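Local coordinates for protein amidase (Bacillus anthracis, PDB 5EWQ) that probably hydrolyses carboxylic amides to the free acid and ammonia, at residues Phe73-Gln76 with Glu77-Asn81; Asn92-Ala95 with Met96-Ala99. All coordinates share one frame; numbering follows the deposited sequence.

Interaction 1: Phe73-Gln76 with Glu77-Asn81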
ATOM      1  N   PHE A  73      13.558  11.172 -12.710  1.00 57.93           N
ATOM      2  CA  PHE A  73      13.562  11.257 -14.164  1.00 57.28           C
ATOM      3  C   PHE A  73      12.463  10.385 -14.764  1.00 65.25           C
ATOM      4  O   PHE A  73      11.814  10.771 -15.737  1.00 63.26           O
ATOM      5  CB  PHE A  73      14.928  10.853 -14.720  1.00 58.77           C
ATOM      6  CG  PHE A  73      15.010  10.885 -16.219  1.00 60.30           C
ATOM      7  CD1 PHE A  73      14.984  12.090 -16.901  1.00 61.59           C
ATOM      8  CD2 PHE A  73      15.124   9.711 -16.945  1.00 76.30           C
ATOM      9  CE1 PHE A  73      15.062  12.123 -18.281  1.00 63.22           C
ATOM     10  CE2 PHE A  73      15.204   9.737 -18.325  1.00 66.40           C
ATOM     11  CZ  PHE A  73      15.173  10.945 -18.994  1.00 65.35           C
ATOM     12  N   ARG A  74      12.257   9.211 -14.176  1.00 57.00           N
ATOM     13  CA  ARG A  74      11.228   8.292 -14.648  1.00 48.33           C
ATOM     14  C   ARG A  74       9.829   8.821 -14.346  1.00 47.95           C
ATOM     15  O   ARG A  74       8.919   8.681 -15.160  1.00 44.81           O
ATOM     16  CB  ARG A  74      11.415   6.907 -14.023  1.00 47.86           C
ATOM     17  CG  ARG A  74      12.651   6.170 -14.513  1.00 51.15           C
ATOM     18  CD  ARG A  74      12.720   4.764 -13.941  1.00 50.72           C
ATOM     19  NE  ARG A  74      11.552   3.970 -14.313  1.00 51.30           N
ATOM     20  CZ  ARG A  74      11.457   3.260 -15.431  1.00 58.10           C
ATOM     21  NH1 ARG A  74      12.464   3.243 -16.295  1.00 55.25           N
ATOM     22  NH2 ARG A  74      10.356   2.569 -15.688  1.00 55.48           N
ATOM     23  N   ILE A  75       9.664   9.429 -13.175  1.00 59.61           N
ATOM     24  CA  ILE A  75       8.390  10.036 -12.802  1.00 46.05           C
ATOM     25  C   ILE A  75       8.063  11.192 -13.743  1.00 41.81           C
ATOM     26  O   ILE A  75       6.910  11.399 -14.121  1.00 58.34           O
ATOM     27  CB  ILE A  75       8.407  10.537 -11.340  1.00 48.75           C
ATOM     28  CG1 ILE A  75       8.582   9.364 -10.374  1.00 40.03           C
ATOM     29  CG2 ILE A  75       7.127  11.291 -11.008  1.00 43.41           C
ATOM     30  CD1 ILE A  75       8.719   9.779  -8.926  1.00 39.86           C
ATOM     31  N   GLN A  76       9.094  11.934 -14.133  1.00 58.12           N
ATOM     32  CA  GLN A  76       8.927  13.068 -15.033  1.00 59.66           C
ATOM     33  C   GLN A  76       8.555  12.625 -16.446  1.00 57.77           C
ATOM     34  O   GLN A  76       7.774  13.288 -17.128  1.00 62.29           O
ATOM     35  CB  GLN A  76      10.207  13.907 -15.068  1.00 57.32           C
ATOM     36  CG  GLN A  76      10.132  15.124 -15.975  1.00 64.58           C
ATOM     37  CD  GLN A  76      11.412  15.935 -15.968  1.00 65.00           C
ATOM     38  OE1 GLN A  76      11.509  16.958 -15.289  1.00 75.18           O
ATOM     39  NE2 GLN A  76      12.405  15.484 -16.726  1.00 58.13           N
ATOM     40  N   GLU A  77       9.109  11.496 -16.879  1.00 47.33           N
ATOM     41  CA  GLU A  77       8.937  11.038 -18.255  1.00 51.21           C
ATOM     42  C   GLU A  77       7.813  10.017 -18.427  1.00 54.04           C
ATOM     43  O   GLU A  77       7.304   9.834 -19.532  1.00 53.13           O
ATOM     44  CB  GLU A  77      10.249  10.441 -18.775  1.00 55.37           C
ATOM     45  CG  GLU A  77      11.388  11.442 -18.893  1.00 58.35           C
ATOM     46  CD  GLU A  77      11.192  12.422 -20.032  1.00 71.50           C
ATOM     47  OE1 GLU A  77      10.838  11.980 -21.144  1.00 72.49           O
ATOM     48  OE2 GLU A  77      11.388  13.636 -19.813  1.00 76.92           O
ATOM     49  N   HIS A  78       7.424   9.352 -17.343  1.00 57.98           N
ATOM     50  CA  HIS A  78       6.445   8.272 -17.440  1.00 46.28           C
ATOM     51  C   HIS A  78       5.180   8.510 -16.617  1.00 51.47           C
ATOM     52  O   HIS A  78       4.095   8.091 -17.015  1.00 39.31           O
ATOM     53  CB  HIS A  78       7.081   6.944 -17.022  1.00 40.80           C
ATOM     54  CG  HIS A  78       8.148   6.467 -17.956  1.00 53.42           C
ATOM     55  ND1 HIS A  78       8.068   6.630 -19.322  1.00 53.05           N
ATOM     56  CD2 HIS A  78       9.322   5.833 -17.721  1.00 50.60           C
ATOM     57  CE1 HIS A  78       9.145   6.116 -19.889  1.00 47.99           C
ATOM     58  NE2 HIS A  78       9.921   5.626 -18.940  1.00 48.58           N
ATOM     59  N   ASP A  79       5.315   9.175 -15.474  1.00 36.59           N
ATOM     60  CA  ASP A  79       4.172   9.372 -14.589  1.00 33.77           C
ATOM     61  C   ASP A  79       3.388  10.633 -14.943  1.00 38.76           C
ATOM     62  O   ASP A  79       2.159  10.619 -14.964  1.00 41.80           O
ATOM     63  CB  ASP A  79       4.622   9.428 -13.128  1.00 38.95           C
ATOM     64  CG  ASP A  79       3.453   9.468 -12.159  1.00 54.97           C
ATOM     65  OD1 ASP A  79       2.902   8.390 -11.848  1.00 48.87           O
ATOM     66  OD2 ASP A  79       3.086  10.576 -11.710  1.00 45.00           O
ATOM     67  N   GLN A  80       4.102  11.721 -15.217  1.00 35.53           N
ATOM     68  CA  GLN A  80       3.459  12.982 -15.570  1.00 35.06           C
ATOM     69  C   GLN A  80       3.599  13.277 -17.063  1.00 42.99           C
ATOM     70  O   GLN A  80       3.044  14.252 -17.568  1.00 46.91           O
ATOM     71  CB  GLN A  80       4.041  14.129 -14.743  1.00 36.76           C
ATOM     72  CG  GLN A  80       3.837  13.969 -13.244  1.00 34.65           C
ATOM     73  CD  GLN A  80       2.371  13.878 -12.860  1.00 46.71           C
ATOM     74  OE1 GLN A  80       1.556  14.701 -13.279  1.00 51.83           O
ATOM     75  NE2 GLN A  80       2.027  12.870 -12.065  1.00 29.91           N
ATOM     76  N   ASN A  81       4.345  12.428 -17.761  1.00 45.89           N
ATOM     77  CA  ASN A  81       4.464  12.521 -19.211  1.00 46.79           C
ATOM     78  C   ASN A  81       4.474  11.137 -19.844  1.00 47.84           C
ATOM     79  O   ASN A  81       4.379  10.129 -19.145  1.00 46.77           O
ATOM     80  CB  ASN A  81       5.725  13.292 -19.607  1.00 54.26           C
ATOM     81  CG  ASN A  81       5.642  14.766 -19.259  1.00 59.68           C
ATOM     82  OD1 ASN A  81       4.980  15.541 -19.951  1.00 54.53           O
ATOM     83  ND2 ASN A  81       6.318  15.161 -18.187  1.00 63.77           N
TER

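Interaction 2: Asn92-Ala95 with Met96-Ala99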
ATOM      1  N   ASN A  92       9.324  15.249  -2.930  1.00 51.44           N
ATOM      2  CA  ASN A  92      10.204  15.941  -1.997  1.00 54.14           C
ATOM      3  C   ASN A  92      11.193  16.829  -2.747  1.00 66.92           C
ATOM      4  O   ASN A  92      12.014  16.333  -3.518  1.00 79.55           O
ATOM      5  CB  ASN A  92      10.952  14.930  -1.122  1.00 54.75           C
ATOM      6  CG  ASN A  92      11.626  15.572   0.080  1.00 61.39           C
ATOM      7  OD1 ASN A  92      11.930  16.765   0.083  1.00 57.87           O
ATOM      8  ND2 ASN A  92      11.869  14.773   1.113  1.00 57.40           N
ATOM      9  N   PRO A  93      11.111  18.150  -2.529  1.00 68.47           N
ATOM     10  CA  PRO A  93      12.052  19.082  -3.158  1.00 71.21           C
ATOM     11  C   PRO A  93      13.458  18.942  -2.583  1.00 56.52           C
ATOM     12  O   PRO A  93      14.427  19.364  -3.211  1.00 70.37           O
ATOM     13  CB  PRO A  93      11.459  20.454  -2.829  1.00 60.72           C
ATOM     14  CG  PRO A  93      10.684  20.233  -1.578  1.00 51.19           C
ATOM     15  CD  PRO A  93      10.119  18.849  -1.695  1.00 48.39           C
ATOM     16  N   ASN A  94      13.555  18.351  -1.397  1.00 56.20           N
ATOM     17  CA  ASN A  94      14.840  18.131  -0.748  1.00 59.35           C
ATOM     18  C   ASN A  94      15.319  16.692  -0.908  1.00 60.79           C
ATOM     19  O   ASN A  94      16.209  16.246  -0.187  1.00 68.97           O
ATOM     20  CB  ASN A  94      14.755  18.483   0.739  1.00 60.89           C
ATOM     21  CG  ASN A  94      14.300  19.910   0.976  1.00 63.28           C
ATOM     22  OD1 ASN A  94      14.596  20.808   0.188  1.00 62.93           O
ATOM     23  ND2 ASN A  94      13.575  20.125   2.068  1.00 58.82           N
ATOM     24  N   ALA A  95      14.722  15.974  -1.856  1.00 56.95           N
ATOM     25  CA  ALA A  95      15.050  14.567  -2.081  1.00 63.26           C
ATOM     26  C   ALA A  95      16.518  14.377  -2.445  1.00 72.54           C
ATOM     27  O   ALA A  95      17.157  13.423  -2.002  1.00 71.56           O
ATOM     28  CB  ALA A  95      14.160  13.987  -3.168  1.00 57.88           C
HETATM   29  N   MSE A  96      17.048  15.289  -3.254  1.00 75.01           N
HETATM   30  CA  MSE A  96      18.444  15.224  -3.667  1.00 71.68           C
HETATM   31  C   MSE A  96      19.373  15.677  -2.547  1.00 81.41           C
HETATM   32  O   MSE A  96      20.428  15.083  -2.328  1.00 72.10           O
HETATM   33  CB  MSE A  96      18.673  16.072  -4.919  1.00 70.41           C
HETATM   34  CG  MSE A  96      17.954  15.553  -6.153  1.00 65.78           C
HETATM   35 SE   MSE A  96      18.667  13.850  -6.788  0.65 85.47          SE
HETATM   36  CE  MSE A  96      19.436  14.463  -8.471  1.00 69.92           C
ATOM     37  N   GLU A  97      18.975  16.729  -1.837  1.00 87.64           N
ATOM     38  CA  GLU A  97      19.777  17.263  -0.741  1.00 94.05           C
ATOM     39  C   GLU A  97      19.926  16.237   0.379  1.00 91.76           C
ATOM     40  O   GLU A  97      20.979  16.138   1.008  1.00100.74           O
ATOM     41  CB  GLU A  97      19.159  18.554  -0.200  1.00 95.85           C
ATOM     42  CG  GLU A  97      19.961  19.208   0.915  1.00102.48           C
ATOM     43  CD  GLU A  97      19.500  20.620   1.217  1.00106.19           C
ATOM     44  OE1 GLU A  97      18.522  20.782   1.977  1.00104.04           O
ATOM     45  OE2 GLU A  97      20.119  21.570   0.692  1.00108.22           O
ATOM     46  N   GLU A  98      18.865  15.473   0.618  1.00 84.16           N
ATOM     47  CA  GLU A  98      18.903  14.414   1.618  1.00 77.15           C
ATOM     48  C   GLU A  98      19.692  13.216   1.105  1.00 75.91           C
ATOM     49  O   GLU A  98      20.364  12.530   1.873  1.00 70.63           O
ATOM     50  CB  GLU A  98      17.485  13.987   2.007  1.00 74.44           C
ATOM     51  CG  GLU A  98      16.680  15.069   2.712  1.00 77.24           C
ATOM     52  CD  GLU A  98      15.244  14.654   2.966  1.00 77.99           C
ATOM     53  OE1 GLU A  98      14.959  13.438   2.931  1.00 86.29           O
ATOM     54  OE2 GLU A  98      14.399  15.546   3.196  1.00 74.68           O
ATOM     55  N   ALA A  99      19.611  12.972  -0.201  1.00 68.26           N
ATOM     56  CA  ALA A  99      20.302  11.843  -0.817  1.00 74.48           C
ATOM     57  C   ALA A  99      21.816  12.023  -0.787  1.00 83.33           C
ATOM     58  O   ALA A  99      22.553  11.083  -0.488  1.00 75.86           O
ATOM     59  CB  ALA A  99      19.824  11.648  -2.248  1.00 67.84           C
TER

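Interaction 1: Phe73-Gln76 with Glu77-Asn81
N81 reaches back with its side-chain amide to the backbone carbonyl of Q76: ND2 lies 2.6 Å from Q76 O, the N-H points almost straight at the oxygen (167°), and the acceptor sits in the plane of the amide. With CG beside its own backbone N (chi1 -69°), N81 turns ND2 back to the helix end, and its short amide offers an N-H donor to a carbonyl there. One residue earlier, Q80 N donates to I75 O at 3.0 Å, an i to i+5 bond; D79 N adds a weak bond to the same oxygen, so one carbonyl serves two amides. This is the C-terminal end of helix 64-79, where the winding widens into a pi-type turn, while farther back E77 N to F73 O and H78 N to R74 O, the latter 2.7 Å, keep the usual i to i+4 spacing.

Beside the widened turn, Q80 NE2 donates to D79 OD2 at 2.6 Å. The D79 carboxylate also accepts from S87 OG and V88 N, so the acid fastens the helix end to the start of strand 88-91. R74 directs its guanidinium to E42 in a salt bridge and to A214 O; its bent chain brings one guanidinium face to H78, whose CD2 lies 4.0 Å from R74 NH2, the two planes 61° apart.

E77 CG rests over a face of the F73 ring, 4.0 Å from its centroid in a CH-pi contact, and the same aromatic side chain also packs on I35, V38 and K39 of helix 35-45. Branched I75 suits the buried side, its CG2 lying 3.8 Å from D79 CB and its side chain meeting V88 and I91.

Interaction 2: Asn92-Ala95 with Met96-Ala99
N92 and E98 meet across the start of helix 95-104, where an Asx turn and a type I beta turn from N92 to A95 lead the chain from strand 88-91 into the helix. Asparagine suits the first position because its short side chain can bend back on the main chain: OD1 accepts from N94 N at 2.7 Å, with the donor standing above the carbonyl plane. A95 N closes the beta turn on N92 O, and P93, with its phi held by the ring, fits the second corner.

The close-packed side is the one toward helix 64-79 and strand 161-166. Here A95 and A99 are small enough to let the new helix lie against T68, and A95 also meets L163. The selenomethionine M96, bent at both chi2 and chi3, turns its flexible end away from the 92-95 turn and packs on T68, S69 and L30. N92 ND2 is held mainly by V162 O.

The side of N94 and E97 is looser. The side chain of E97, which is exposed, comes no nearer to N94 than CB to the carbonyl oxygen, 3.7 Å. N94 occupies the N-cap position but contributes no side-chain capping bond; its carbonyl instead receives E98 N at 2.9 Å, the first i to i+4 bond here. E98 stands between the two sides, its side chain also touching F161. With CG beside its backbone N (chi1 -65°), it runs back along the turn, its CG 3.2 Å from N94 O. The acid could favour this helix start electrostatically, although its direct hold is slight: N92 ND2 makes a weak bond to E98 OE2 at 3.4 Å, the amide and carboxylate planes 79° apart.

Following the chain from its N terminus, interaction 1 comes first, at the C-terminal end of helix 64-79. The chain then passes through a short connection into strand 88-91, an outermost strand of the large mixed sheet, and interaction 2 follows where that strand gives way to helix 95-104. The two are in series, neither nested nor crossed, and each closes only a local turn. The centres of interactions 1 and 2 lie about 17 Å apart and their nearest atoms about 8 Å, so they do not touch. Helix 64-79 nevertheless joins them: its C-terminal part lies in 73-81, while its earlier residues T68 and S69 pack against 95-99. Along the chain they stand before and after strand 88-91.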